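Local coordinates for nonribosomal peptide synthase (Streptomyces sp. MJ635-86F5, PDB 5JJP), which adenylates an aliphatic beta-amino acid, probably using ATP, so activating it for a later transfer step, at residues F135-D140 / L150-F155; R86-S91 / I112-E117; R324-Y329 / V339-D344; Q273-P278 / S300-G305. All blocks are in the same frame, centred on the assembly; numbering follows the deposited sequence.

Contact 1 of 4, residues F135-D140 / L150-F155; sequences FLQAAD and LGMARF
Gln137 and Arg154 lie side by side, with the Gln137 amide stacked on the Arg154 guanidinium. The two planes are 13° apart. Gln137 NE2 sits over the rim of one guanidinium face, 3.7 Å from Arg154 NH2. The same NE2 gives a weak hydrogen bond to Met152 SD at 3.4 Å. Bends at chi2 and chi3 shape the Met152 chain, whose CG meets the edge of the Phe135 ring at CD2. Leu136 CD1 reaches the edge of the Phe155 ring at CD1, 3.7 Å away. Ala138 CA lies over one face of this ring, a CH-pi contact. Phe155 CG takes the crowded place between backbone N and carbonyl carbon (chi1 64°), which brings the ring back to strand 135-138. Four parallel-strand hydrogen bonds hold the backbones beneath: Phe135 N to Gly151 O, Ala153 N to Phe135 O, Gln137 N to Ala153 O and Phe155 N to Gln137 O. Further out, Arg143 N satisfies Gln137 OE1 and so helps fix the amide. Arg154 NH1 bonds Gly141 O, and weakly Ala139 O at 3.0 Å. Glu163 adds a long, weak ion pair, which would help to offset the Arg154 charge.

Contact 2 of 4, residues R86-S91 / I112-E117; sequences RVVLES and IPTIPE
Glu90 and Thr114 are a bridged pair of parallel strands, and their side chains cross obliquely on the face they share with Val88 and Ile112. Glu90 has CG anti to the backbone N (chi1 -179°) and an extended chain beyond. This carries the chain obliquely across Thr114 to Pro116, with Glu90 CG 4.1 Å from Pro116 CD. The carboxylate finds its strongest partner in Arg143, through a salt bridge from OE2. Thr114 is turned off a clean staggered position (chi1 -91°), its OG1 beside the backbone N. That torsion points OG1 back toward Val88 CG1, 4.1 Å away, and gives it a weak hydrogen bond to Pro113 O. Val88 sets CG1 anti to the backbone N and CG2 beside that N, anti to the carbonyl carbon. Its CG2 lies 4.3 Å from Ile112 CG1, which is also beside its own backbone N (chi1 -41°). Ile115 CG2 touches Ser91 O at 3.5 Å. Four backbone bonds keep the strands in step: Ile112 N to Val87 O, Leu89 N to Ile112 O, Thr114 N to Leu89 O and Ser91 N to Thr114 O. The shortest is Thr114 N to Leu89 O, 2.8 Å. Leu89 and Pro113 point to the other face, where Leu89 packs on Ala100 and Phe101 of helix 95-107. This helix links the two strands in a beta-alpha-beta unit. Strand 111-114 is outermost in its sheet, strand 134-138 flanks 87-90, and strand 181-186 packs against Ile112 and Pro113.

Contact 3 of 4, residues R324-Y329 / V339-D344; sequences RIFNLY and VTDVPD
Arg324 and Asp341 cross obliquely, their guanidinium and carboxylate planes 68° apart. Arg324 NH2 forms a salt bridge to Asp341 OD1 at 2.9 Å. The oxygen lies in the guanidinium plane, but the donor comes to it from above the carboxylate plane. The Arg324 chain bends at chi2 (-73°) and chi3 (-57°), which brings its tip to Asp341. Water 1 accepts from Arg324 NE and donates to Ile325 O and, at 2.6 Å, to Asp341 OD1. The Phe326 ring runs beside Asp341, pointing the same way. Its edge faces the carboxylate, with CE1 3.2 Å from Asp341 OD1, so the charge may polarise that edge. Leu328 and Val339 cross obliquely on the same face, Leu328 CD1 touching Val339 CB at 3.9 Å. At the other end Ile325 CG2 meets Val342 CG2, and helix 310-319 packs on both residues. Asn327 and Thr340 form the hydrogen-bonded pair, and water 2 joins Asn327 O to Thr340 OG1. The pairing is a beta hairpin, which ends the six-stranded sheet with its antiparallel strand 338-341. The sequence Asn327-Leu328-Tyr329 opens the A5 signature of adenylation domains. Tyr329 OH bonds Asp423, whose counterpart in relatives binds the ATP ribose.

Contact 4 of 4, residues Q273-P278 / S300-G305; sequences QVHGVP and SILFSG
Gln273 has both ends of its amide engaged. Its NE2 donates to Ser300 OG across the strands at 3.0 Å, the hydroxyl lying in the amide plane, and also bonds Leu216 O. Its OE1 accepts from His275 NE2, 2.8 Å away, in the plane of the imidazole. Ser300 OG also bonds the backbone carbonyl of Thr272, so the hydroxyl joins an amide and a carbonyl. Gln273 puts CG anti to the backbone N (chi1 -177°) and stays extended, which brings the amide between histidine and serine. The bond to Gln273 OE1 fixes the imidazole rotation and implies a proton on NE2. Leu302 lies alongside His275, and its CD2 sits over one ring face, 3.6 Å from the ring centroid in a CH-pi contact. Both strands belong to the parallel part of the six-stranded sheet, and helices 282-287 and 289-293 lie in the chain between them. Main-chain groups pair as in a regular parallel sheet: Val274 N to Ser300 O, Leu302 N to Val274 O and Gly276 N to Leu302 O. Leu302 N to Val274 O is the shortest at 2.8 Å, and nearly follows the carbonyl axis. The last bond, Ser304 N to Gly276 O at 3.4 Å, is weak, and the pairing loosens there. Thr226 OG1 bonds His275 O on the side away from strand 300-304. Val277 CG1 and Pro278 CD rest near Ser304 O, with Val277 CG1 at 3.3 Å. Ser304-Gly305 runs on to Glu306 and probably corresponds to the segment that lies near the adenine in related adenylation enzymes.

The four contacts fall into two sheets of the same enzyme. Contacts 1 and 2 adjoin through strands 134-138 and 87-90: Leu136 N probably bonds Val88 O at 2.7 Å. Contacts 4 and 3 adjoin in the other sheet, where Phe326 N probably bonds Ile301 O at 2.8 Å. In each pair the centres are about 9 Å apart. The pairs do not touch. The shortest gap is from contact 2 to contact 4, about 13 Å between nearest atoms, while the centres of contacts 1 and 3 are about 39 Å apart. By analogy with relatives, the strand ends of contacts 3 and 4 probably border the nucleotide pocket, whereas contact 1 is about 20 Å, between nearest atoms, from contact 4.

Contact 1 of 4, residues F135-D140 / L150-F155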
loop_
_atom_site.group_PDB
_atom_site.type_symbol
_atom_site.label_atom_id
_atom_site.label_comp_id
_atom_site.label_asym_id
_atom_site.label_seq_id
_atom_site.Cartn_x
_atom_site.Cartn_y
_atom_site.Cartn_z
ATOM N N PHE A 135 -9.045 -4.520 18.835
ATOM C CA PHE A 135 -8.319 -5.511 18.074
ATOM C C PHE A 135 -9.371 -6.247 17.251
ATOM O O PHE A 135 -10.236 -6.924 17.797
ATOM C CB PHE A 135 -7.614 -6.474 18.989
ATOM C CG PHE A 135 -6.867 -7.585 18.269
ATOM C CD1 PHE A 135 -5.597 -7.379 17.809
ATOM C CD2 PHE A 135 -7.465 -8.842 18.054
ATOM C CE1 PHE A 135 -4.904 -8.376 17.186
ATOM C CE2 PHE A 135 -6.776 -9.856 17.445
ATOM C CZ PHE A 135 -5.478 -9.613 17.014
ATOM N N LEU A 136 -9.299 -6.094 15.938
ATOM C CA LEU A 136 -10.349 -6.565 15.016
ATOM C C LEU A 136 -9.750 -7.651 14.124
ATOM O O LEU A 136 -8.879 -7.353 13.337
ATOM C CB LEU A 136 -10.778 -5.397 14.155
ATOM C CG LEU A 136 -11.792 -5.716 13.074
ATOM C CD1 LEU A 136 -12.991 -6.449 13.663
ATOM C CD2 LEU A 136 -12.245 -4.452 12.380
ATOM N N GLN A 137 -10.138 -8.905 14.319
ATOM C CA GLN A 137 -9.500 -10.011 13.606
ATOM C C GLN A 137 -10.506 -10.769 12.722
ATOM O O GLN A 137 -11.687 -10.581 12.851
ATOM C CB GLN A 137 -8.771 -10.969 14.582
ATOM C CG GLN A 137 -9.652 -11.776 15.487
ATOM C CD GLN A 137 -8.863 -12.591 16.519
ATOM O OE1 GLN A 137 -7.886 -13.276 16.205
ATOM N NE2 GLN A 137 -9.332 -12.561 17.750
ATOM N N ALA A 138 -9.998 -11.660 11.880
ATOM C CA ALA A 138 -10.824 -12.434 10.963
ATOM C C ALA A 138 -11.746 -13.355 11.708
ATOM O O ALA A 138 -11.514 -13.621 12.874
ATOM C CB ALA A 138 -9.950 -13.243 10.035
ATOM N N ALA A 139 -12.797 -13.828 11.026
ATOM C CA ALA A 139 -13.720 -14.827 11.595
ATOM C C ALA A 139 -12.975 -16.000 12.219
ATOM O O ALA A 139 -13.220 -16.376 13.362
ATOM C CB ALA A 139 -14.654 -15.356 10.505
ATOM N N ASP A 140 -12.049 -16.541 11.435
ATOM C CA ASP A 140 -11.170 -17.628 11.837
ATOM C C ASP A 140 -10.109 -17.261 12.864
ATOM O O ASP A 140 -9.372 -18.120 13.301
ATOM C CB ASP A 140 -10.343 -18.050 10.640
ATOM C CG ASP A 140 -11.146 -18.640 9.570
ATOM O OD1 ASP A 140 -12.134 -19.358 9.886
ATOM O OD2 ASP A 140 -10.754 -18.431 8.399
ATOM N N LEU A 150 -8.599 -5.569 26.118
ATOM C CA LEU A 150 -8.518 -4.721 24.933
ATOM C C LEU A 150 -9.783 -5.081 24.164
ATOM O O LEU A 150 -10.094 -6.222 24.149
ATOM C CB LEU A 150 -7.323 -5.164 24.104
ATOM C CG LEU A 150 -6.925 -4.686 22.715
ATOM C CD1 LEU A 150 -6.670 -3.197 22.649
ATOM C CD2 LEU A 150 -5.727 -5.457 22.278
ATOM N N GLY A 151 -10.532 -4.122 23.627
ATOM C CA GLY A 151 -11.704 -4.451 22.790
ATOM C C GLY A 151 -11.337 -5.525 21.780
ATOM O O GLY A 151 -10.267 -5.468 21.200
ATOM N N MET A 152 -12.186 -6.529 21.634
ATOM C CA MET A 152 -11.939 -7.568 20.643
ATOM C C MET A 152 -13.194 -7.873 19.831
ATOM O O MET A 152 -14.309 -7.964 20.375
ATOM C CB MET A 152 -11.274 -8.837 21.165
ATOM C CG MET A 152 -10.691 -9.667 20.010
ATOM S SD MET A 152 -11.866 -10.848 19.257
ATOM C CE MET A 152 -11.929 -12.067 20.587
ATOM N N ALA A 153 -13.006 -8.024 18.531
ATOM C CA ALA A 153 -14.126 -8.307 17.624
ATOM C C ALA A 153 -13.660 -9.085 16.434
ATOM O O ALA A 153 -12.471 -9.099 16.138
ATOM C CB ALA A 153 -14.770 -7.009 17.161
ATOM N N ARG A 154 -14.600 -9.749 15.783
ATOM C CA ARG A 154 -14.299 -10.522 14.603
ATOM C C ARG A 154 -15.145 -10.027 13.514
ATOM O O ARG A 154 -16.297 -9.605 13.749
ATOM C CB ARG A 154 -14.607 -11.979 14.802
ATOM C CG ARG A 154 -13.680 -12.666 15.763
ATOM C CD ARG A 154 -14.325 -13.889 16.394
ATOM N NE ARG A 154 -13.434 -14.412 17.439
ATOM C CZ ARG A 154 -12.345 -15.103 17.174
ATOM N NH1 ARG A 154 -11.995 -15.330 15.911
ATOM N NH2 ARG A 154 -11.581 -15.521 18.159
ATOM N N PHE A 155 -14.624 -10.119 12.295
ATOM C CA PHE A 155 -15.449 -9.821 11.116
ATOM C C PHE A 155 -15.457 -11.032 10.213
ATOM O O PHE A 155 -14.464 -11.742 10.111
ATOM C CB PHE A 155 -14.932 -8.574 10.386
ATOM C CG PHE A 155 -13.572 -8.734 9.826
ATOM C CD1 PHE A 155 -12.474 -8.431 10.561
ATOM C CD2 PHE A 155 -13.402 -9.197 8.538
ATOM C CE1 PHE A 155 -11.196 -8.612 10.052
ATOM C CE2 PHE A 155 -12.119 -9.427 8.036
ATOM C CZ PHE A 155 -11.015 -9.131 8.799
#

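Contact 2 of 4, residues R86-S91 / I112-E117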
loop_
_atom_site.group_PDB
_atom_site.type_symbol
_atom_site.label_atom_id
_atom_site.label_comp_id
_atom_site.label_asym_id
_atom_site.label_seq_id
_atom_site.Cartn_x
_atom_site.Cartn_y
_atom_site.Cartn_z
ATOM N N ARG A 86 -7.278 4.078 17.331
ATOM C CA ARG A 86 -6.667 3.011 16.529
ATOM C C ARG A 86 -7.333 1.678 16.677
ATOM O O ARG A 86 -7.869 1.338 17.729
ATOM C CB ARG A 86 -5.204 2.838 16.801
ATOM C CG ARG A 86 -4.384 4.049 16.340
ATOM C CD ARG A 86 -3.903 4.843 17.551
ATOM N NE ARG A 86 -4.831 5.841 17.911
ATOM C CZ ARG A 86 -5.039 6.326 19.132
ATOM N NH1 ARG A 86 -4.400 5.885 20.224
ATOM N NH2 ARG A 86 -5.927 7.296 19.232
ATOM N N VAL A 87 -7.325 0.960 15.572
ATOM C CA VAL A 87 -7.812 -0.385 15.484
ATOM C C VAL A 87 -6.688 -1.263 14.911
ATOM O O VAL A 87 -6.122 -0.934 13.889
ATOM C CB VAL A 87 -8.983 -0.394 14.517
ATOM C CG1 VAL A 87 -9.448 -1.833 14.250
ATOM C CG2 VAL A 87 -10.095 0.448 15.078
ATOM N N VAL A 88 -6.321 -2.344 15.583
ATOM C CA VAL A 88 -5.419 -3.339 14.996
ATOM C C VAL A 88 -6.294 -4.249 14.169
ATOM O O VAL A 88 -7.203 -4.864 14.704
ATOM C CB VAL A 88 -4.685 -4.176 16.044
ATOM C CG1 VAL A 88 -3.756 -5.160 15.387
ATOM C CG2 VAL A 88 -3.885 -3.273 16.951
ATOM N N LEU A 89 -6.033 -4.315 12.874
ATOM C CA LEU A 89 -6.796 -5.142 11.968
ATOM C C LEU A 89 -5.929 -6.359 11.506
ATOM O O LEU A 89 -4.964 -6.206 10.754
ATOM C CB LEU A 89 -7.237 -4.290 10.788
ATOM C CG LEU A 89 -8.063 -4.921 9.707
ATOM C CD1 LEU A 89 -9.316 -5.513 10.310
ATOM C CD2 LEU A 89 -8.429 -3.912 8.657
ATOM N N GLU A 90 -6.260 -7.537 12.022
ATOM C CA GLU A 90 -5.434 -8.727 11.799
ATOM C C GLU A 90 -6.140 -9.770 10.945
ATOM O O GLU A 90 -7.141 -10.343 11.367
ATOM C CB GLU A 90 -5.036 -9.347 13.120
ATOM C CG GLU A 90 -4.161 -10.586 13.001
ATOM C CD GLU A 90 -3.442 -10.885 14.331
ATOM O OE1 GLU A 90 -2.592 -10.049 14.761
ATOM O OE2 GLU A 90 -3.708 -11.968 14.943
ATOM N N SER A 91 -5.613 -9.986 9.762
ATOM C CA SER A 91 -6.223 -10.905 8.836
ATOM C C SER A 91 -5.338 -11.113 7.639
ATOM O O SER A 91 -4.581 -10.218 7.247
ATOM C CB SER A 91 -7.604 -10.376 8.390
ATOM O OG SER A 91 -8.157 -11.080 7.281
ATOM N N ILE A 112 -4.026 -0.454 12.014
ATOM C CA ILE A 112 -2.685 -0.992 11.917
ATOM C C ILE A 112 -2.915 -2.370 11.352
ATOM O O ILE A 112 -3.474 -3.200 12.061
ATOM C CB ILE A 112 -2.002 -1.285 13.270
ATOM C CG1 ILE A 112 -2.226 -0.224 14.341
ATOM C CG2 ILE A 112 -0.539 -1.562 13.102
ATOM C CD1 ILE A 112 -1.915 1.155 13.952
ATOM N N PRO A 113 -2.426 -2.652 10.124
ATOM C CA PRO A 113 -2.661 -3.984 9.543
ATOM C C PRO A 113 -1.664 -5.006 10.025
ATOM O O PRO A 113 -0.478 -4.741 10.096
ATOM C CB PRO A 113 -2.509 -3.738 8.042
ATOM C CG PRO A 113 -1.512 -2.630 7.978
ATOM C CD PRO A 113 -1.760 -1.746 9.165
ATOM N N THR A 114 -2.171 -6.182 10.350
ATOM C CA THR A 114 -1.369 -7.227 10.963
ATOM C C THR A 114 -1.801 -8.563 10.352
ATOM O O THR A 114 -2.910 -8.670 9.812
ATOM C CB THR A 114 -1.602 -7.088 12.494
ATOM O OG1 THR A 114 -0.605 -6.212 13.060
ATOM C CG2 THR A 114 -1.538 -8.305 13.183
ATOM N N ILE A 115 -0.969 -9.578 10.440
ATOM C CA ILE A 115 -1.411 -10.931 10.108
ATOM C C ILE A 115 -1.258 -11.862 11.291
ATOM O O ILE A 115 -0.524 -11.533 12.243
ATOM C CB ILE A 115 -0.680 -11.483 8.896
ATOM C CG1 ILE A 115 0.842 -11.359 9.077
ATOM C CG2 ILE A 115 -1.122 -10.709 7.654
ATOM C CD1 ILE A 115 1.640 -12.174 8.048
ATOM N N PRO A 116 -1.999 -12.990 11.264
ATOM C CA PRO A 116 -1.914 -13.968 12.352
ATOM C C PRO A 116 -0.486 -14.380 12.718
ATOM O O PRO A 116 -0.195 -14.605 13.902
ATOM C CB PRO A 116 -2.721 -15.173 11.812
ATOM C CG PRO A 116 -3.738 -14.541 10.896
ATOM C CD PRO A 116 -3.025 -13.381 10.264
ATOM N N GLU A 117 0.389 -14.430 11.710
ATOM C CA GLU A 117 1.773 -14.861 11.877
ATOM C C GLU A 117 2.670 -13.771 12.416
ATOM O O GLU A 117 3.854 -13.993 12.624
ATOM C CB GLU A 117 2.305 -15.344 10.531
ATOM C CG GLU A 117 1.591 -16.592 9.975
ATOM C CD GLU A 117 0.278 -16.301 9.258
ATOM O OE1 GLU A 117 0.027 -15.160 8.868
ATOM O OE2 GLU A 117 -0.533 -17.236 9.103
#

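Contact 3 of 4, residues R324-Y329 / V339-D344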
loop_
_atom_site.group_PDB
_atom_site.type_symbol
_atom_site.label_atom_id
_atom_site.label_comp_id
_atom_site.label_asym_id
_atom_site.label_seq_id
_atom_site.Cartn_x
_atom_site.Cartn_y
_atom_site.Cartn_z
ATOM N N ARG A 324 5.406 -5.619 -19.805
ATOM C CA ARG A 324 5.813 -4.346 -19.263
ATOM C C ARG A 324 6.216 -4.549 -17.804
ATOM O O ARG A 324 5.441 -5.078 -16.987
ATOM C CB ARG A 324 4.682 -3.354 -19.343
ATOM C CG ARG A 324 4.258 -2.984 -20.768
ATOM C CD ARG A 324 5.297 -2.082 -21.463
ATOM N NE ARG A 324 5.574 -0.859 -20.755
ATOM C CZ ARG A 324 4.954 0.309 -20.941
ATOM N NH1 ARG A 324 4.000 0.445 -21.850
ATOM N NH2 ARG A 324 5.275 1.386 -20.178
ATOM N N ILE A 325 7.446 -4.184 -17.492
ATOM C CA ILE A 325 7.932 -4.338 -16.146
ATOM C C ILE A 325 8.209 -2.976 -15.610
ATOM O O ILE A 325 8.818 -2.155 -16.265
ATOM C CB ILE A 325 9.188 -5.245 -16.054
ATOM C CG1 ILE A 325 8.870 -6.597 -16.658
ATOM C CG2 ILE A 325 9.615 -5.463 -14.590
ATOM C CD1 ILE A 325 10.042 -7.581 -16.643
ATOM N N PHE A 326 7.783 -2.771 -14.372
ATOM C CA PHE A 326 7.943 -1.513 -13.695
ATOM C C PHE A 326 8.722 -1.650 -12.390
ATOM O O PHE A 326 8.435 -2.486 -11.574
ATOM C CB PHE A 326 6.570 -0.985 -13.314
ATOM C CG PHE A 326 5.627 -0.894 -14.442
ATOM C CD1 PHE A 326 5.830 -0.001 -15.450
ATOM C CD2 PHE A 326 4.451 -1.668 -14.452
ATOM C CE1 PHE A 326 4.923 0.090 -16.494
ATOM C CE2 PHE A 326 3.527 -1.546 -15.487
ATOM C CZ PHE A 326 3.804 -0.692 -16.526
ATOM N N ASN A 327 9.601 -0.701 -12.166
ATOM C CA ASN A 327 10.428 -0.620 -10.967
ATOM C C ASN A 327 9.905 0.505 -10.059
ATOM O O ASN A 327 9.776 1.682 -10.469
ATOM C CB ASN A 327 11.877 -0.354 -11.401
ATOM C CG ASN A 327 12.796 -0.074 -10.233
ATOM O OD1 ASN A 327 12.708 -0.728 -9.205
ATOM N ND2 ASN A 327 13.687 0.911 -10.395
ATOM N N LEU A 328 9.547 0.123 -8.847
ATOM C CA LEU A 328 8.903 1.033 -7.925
ATOM C C LEU A 328 9.874 1.370 -6.788
ATOM O O LEU A 328 10.278 0.482 -6.052
ATOM C CB LEU A 328 7.663 0.344 -7.376
ATOM C CG LEU A 328 6.636 1.228 -6.702
ATOM C CD1 LEU A 328 5.926 2.066 -7.744
ATOM C CD2 LEU A 328 5.639 0.369 -5.925
ATOM N N TYR A 329 10.273 2.628 -6.663
ATOM C CA TYR A 329 11.205 3.051 -5.602
ATOM C C TYR A 329 10.390 3.822 -4.566
ATOM O O TYR A 329 9.537 4.655 -4.916
ATOM C CB TYR A 329 12.355 3.970 -6.122
ATOM C CG TYR A 329 12.915 4.892 -5.012
ATOM C CD1 TYR A 329 13.683 4.381 -3.970
ATOM C CD2 TYR A 329 12.598 6.252 -4.981
ATOM C CE1 TYR A 329 14.157 5.189 -2.931
ATOM C CE2 TYR A 329 13.049 7.073 -3.943
ATOM C CZ TYR A 329 13.825 6.534 -2.923
ATOM O OH TYR A 329 14.248 7.347 -1.882
ATOM N N VAL A 339 8.255 5.642 -10.140
ATOM C CA VAL A 339 7.967 4.443 -10.902
ATOM C C VAL A 339 8.601 4.578 -12.270
ATOM O O VAL A 339 8.452 5.566 -12.928
ATOM C CB VAL A 339 6.451 4.160 -11.020
ATOM C CG1 VAL A 339 5.734 5.270 -11.761
ATOM C CG2 VAL A 339 6.228 2.820 -11.726
ATOM N N THR A 340 9.285 3.526 -12.684
ATOM C CA THR A 340 10.194 3.583 -13.802
ATOM C C THR A 340 9.964 2.348 -14.682
ATOM O O THR A 340 9.845 1.238 -14.172
ATOM C CB THR A 340 11.623 3.591 -13.247
ATOM O OG1 THR A 340 11.857 4.846 -12.616
ATOM C CG2 THR A 340 12.626 3.397 -14.307
ATOM N N ASP A 341 9.874 2.555 -15.986
ATOM C CA ASP A 341 9.873 1.459 -16.943
ATOM C C ASP A 341 11.266 0.802 -16.961
ATOM O O ASP A 341 12.282 1.461 -17.038
ATOM C CB ASP A 341 9.505 1.959 -18.369
ATOM C CG ASP A 341 8.057 2.420 -18.481
ATOM O OD1 ASP A 341 7.187 1.743 -17.973
ATOM O OD2 ASP A 341 7.762 3.473 -19.066
ATOM N N VAL A 342 11.291 -0.513 -16.882
ATOM C CA VAL A 342 12.486 -1.300 -17.166
ATOM C C VAL A 342 12.627 -1.461 -18.693
ATOM O O VAL A 342 11.712 -1.918 -19.356
ATOM C CB VAL A 342 12.351 -2.684 -16.495
ATOM C CG1 VAL A 342 13.492 -3.608 -16.874
ATOM C CG2 VAL A 342 12.317 -2.523 -14.977
ATOM N N PRO A 343 13.767 -1.030 -19.272
ATOM C CA PRO A 343 13.896 -1.151 -20.738
ATOM C C PRO A 343 13.962 -2.612 -21.155
ATOM O O PRO A 343 14.535 -3.422 -20.411
ATOM C CB PRO A 343 15.216 -0.441 -21.055
ATOM C CG PRO A 343 15.761 0.050 -19.769
ATOM C CD PRO A 343 14.917 -0.391 -18.629
ATOM N N ASP A 344 13.341 -2.940 -22.291
ATOM C CA ASP A 344 13.393 -4.286 -22.880
ATOM C C ASP A 344 13.908 -4.170 -24.297
ATOM O O ASP A 344 13.264 -3.587 -25.148
ATOM C CB ASP A 344 12.006 -4.984 -22.888
ATOM C CG ASP A 344 12.078 -6.498 -23.289
ATOM O OD1 ASP A 344 11.013 -7.126 -23.576
ATOM O OD2 ASP A 344 13.202 -7.075 -23.302
HETATM O O HOH W 1 7.490 -0.689 -18.785
HETATM O O HOH W 2 11.321 3.934 -9.847
#

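Contact 4 of 4, residues Q273-P278 / S300-G305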
loop_
_atom_site.group_PDB
_atom_site.type_symbol
_atom_site.label_atom_id
_atom_site.label_comp_id
_atom_site.label_asym_id
_atom_site.label_seq_id
_atom_site.Cartn_x
_atom_site.Cartn_y
_atom_site.Cartn_z
ATOM N N GLN A 273 -1.462 -8.649 -14.206
ATOM C CA GLN A 273 -0.358 -7.900 -13.600
ATOM C C GLN A 273 0.015 -8.491 -12.264
ATOM O O GLN A 273 -0.855 -8.849 -11.475
ATOM C CB GLN A 273 -0.751 -6.440 -13.447
ATOM C CG GLN A 273 0.363 -5.554 -12.887
ATOM C CD GLN A 273 -0.016 -4.095 -12.891
ATOM O OE1 GLN A 273 -0.425 -3.564 -11.879
ATOM N NE2 GLN A 273 0.047 -3.465 -14.058
ATOM N N VAL A 274 1.305 -8.688 -12.055
ATOM C CA VAL A 274 1.767 -9.233 -10.815
ATOM C C VAL A 274 2.548 -8.166 -10.045
ATOM O O VAL A 274 3.401 -7.485 -10.605
ATOM C CB VAL A 274 2.644 -10.443 -10.988
ATOM C CG1 VAL A 274 3.263 -10.815 -9.638
ATOM C CG2 VAL A 274 1.852 -11.608 -11.499
ATOM N N HIS A 275 2.190 -7.999 -8.780
ATOM C CA HIS A 275 2.920 -7.158 -7.839
ATOM C C HIS A 275 3.666 -8.059 -6.872
ATOM O O HIS A 275 3.087 -9.004 -6.333
ATOM C CB HIS A 275 1.956 -6.312 -6.981
ATOM C CG HIS A 275 1.226 -5.255 -7.736
ATOM N ND1 HIS A 275 0.437 -4.318 -7.114
ATOM C CD2 HIS A 275 1.167 -4.982 -9.054
ATOM C CE1 HIS A 275 -0.060 -3.496 -8.008
ATOM N NE2 HIS A 275 0.337 -3.903 -9.206
ATOM N N GLY A 276 4.915 -7.749 -6.636
ATOM C CA GLY A 276 5.714 -8.538 -5.714
ATOM C C GLY A 276 7.129 -8.027 -5.594
ATOM O O GLY A 276 7.537 -7.180 -6.370
ATOM N N VAL A 277 7.863 -8.512 -4.595
ATOM C CA VAL A 277 9.328 -8.255 -4.518
ATOM C C VAL A 277 10.036 -9.032 -5.632
ATOM O O VAL A 277 9.521 -10.014 -6.101
ATOM C CB VAL A 277 9.931 -8.620 -3.136
ATOM C CG1 VAL A 277 9.352 -7.710 -2.042
ATOM C CG2 VAL A 277 9.692 -10.082 -2.754
ATOM N N PRO A 278 11.201 -8.569 -6.070
ATOM C CA PRO A 278 11.968 -9.240 -7.105
ATOM C C PRO A 278 12.211 -10.719 -6.848
ATOM O O PRO A 278 12.088 -11.502 -7.749
ATOM C CB PRO A 278 13.311 -8.499 -7.056
ATOM C CG PRO A 278 12.954 -7.119 -6.649
ATOM C CD PRO A 278 11.842 -7.301 -5.650
ATOM N N SER A 300 2.057 -7.685 -17.374
ATOM C CA SER A 300 2.854 -6.711 -16.660
ATOM C C SER A 300 3.277 -7.137 -15.287
ATOM O O SER A 300 2.624 -7.927 -14.654
ATOM C CB SER A 300 2.100 -5.396 -16.582
ATOM O OG SER A 300 0.821 -5.618 -16.048
ATOM N N ILE A 301 4.385 -6.573 -14.818
ATOM C CA ILE A 301 4.891 -6.881 -13.489
ATOM C C ILE A 301 5.391 -5.603 -12.840
ATOM O O ILE A 301 6.099 -4.811 -13.466
ATOM C CB ILE A 301 6.068 -7.862 -13.554
ATOM C CG1 ILE A 301 5.671 -9.141 -14.308
ATOM C CG2 ILE A 301 6.533 -8.210 -12.156
ATOM C CD1 ILE A 301 6.841 -10.111 -14.537
ATOM N N LEU A 302 5.045 -5.434 -11.583
ATOM C CA LEU A 302 5.472 -4.301 -10.775
ATOM C C LEU A 302 6.268 -4.824 -9.590
ATOM O O LEU A 302 5.764 -5.715 -8.855
ATOM C CB LEU A 302 4.239 -3.583 -10.299
ATOM C CG LEU A 302 4.398 -2.397 -9.364
ATOM C CD1 LEU A 302 5.121 -1.281 -10.077
ATOM C CD2 LEU A 302 3.060 -1.867 -8.857
ATOM N N PHE A 303 7.524 -4.411 -9.477
ATOM C CA PHE A 303 8.385 -4.803 -8.308
ATOM C C PHE A 303 8.628 -3.678 -7.377
ATOM O O PHE A 303 8.766 -2.567 -7.815
ATOM C CB PHE A 303 9.859 -5.040 -8.621
ATOM C CG PHE A 303 10.122 -5.767 -9.824
ATOM C CD1 PHE A 303 9.689 -7.084 -9.954
ATOM C CD2 PHE A 303 10.885 -5.189 -10.806
ATOM C CE1 PHE A 303 9.966 -7.805 -11.102
ATOM C CE2 PHE A 303 11.178 -5.901 -11.948
ATOM C CZ PHE A 303 10.713 -7.210 -12.104
ATOM N N SER A 304 8.921 -4.031 -6.132
ATOM C CA SER A 304 9.513 -3.077 -5.216
ATOM C C SER A 304 10.056 -3.709 -3.997
ATOM O O SER A 304 9.751 -4.850 -3.685
ATOM C CB SER A 304 8.424 -2.156 -4.716
ATOM O OG SER A 304 7.542 -2.903 -3.912
ATOM N N GLY A 305 10.788 -2.893 -3.246
ATOM C CA GLY A 305 11.072 -3.168 -1.835
ATOM C C GLY A 305 12.350 -3.947 -1.638
ATOM O O GLY A 305 12.621 -4.456 -0.532
#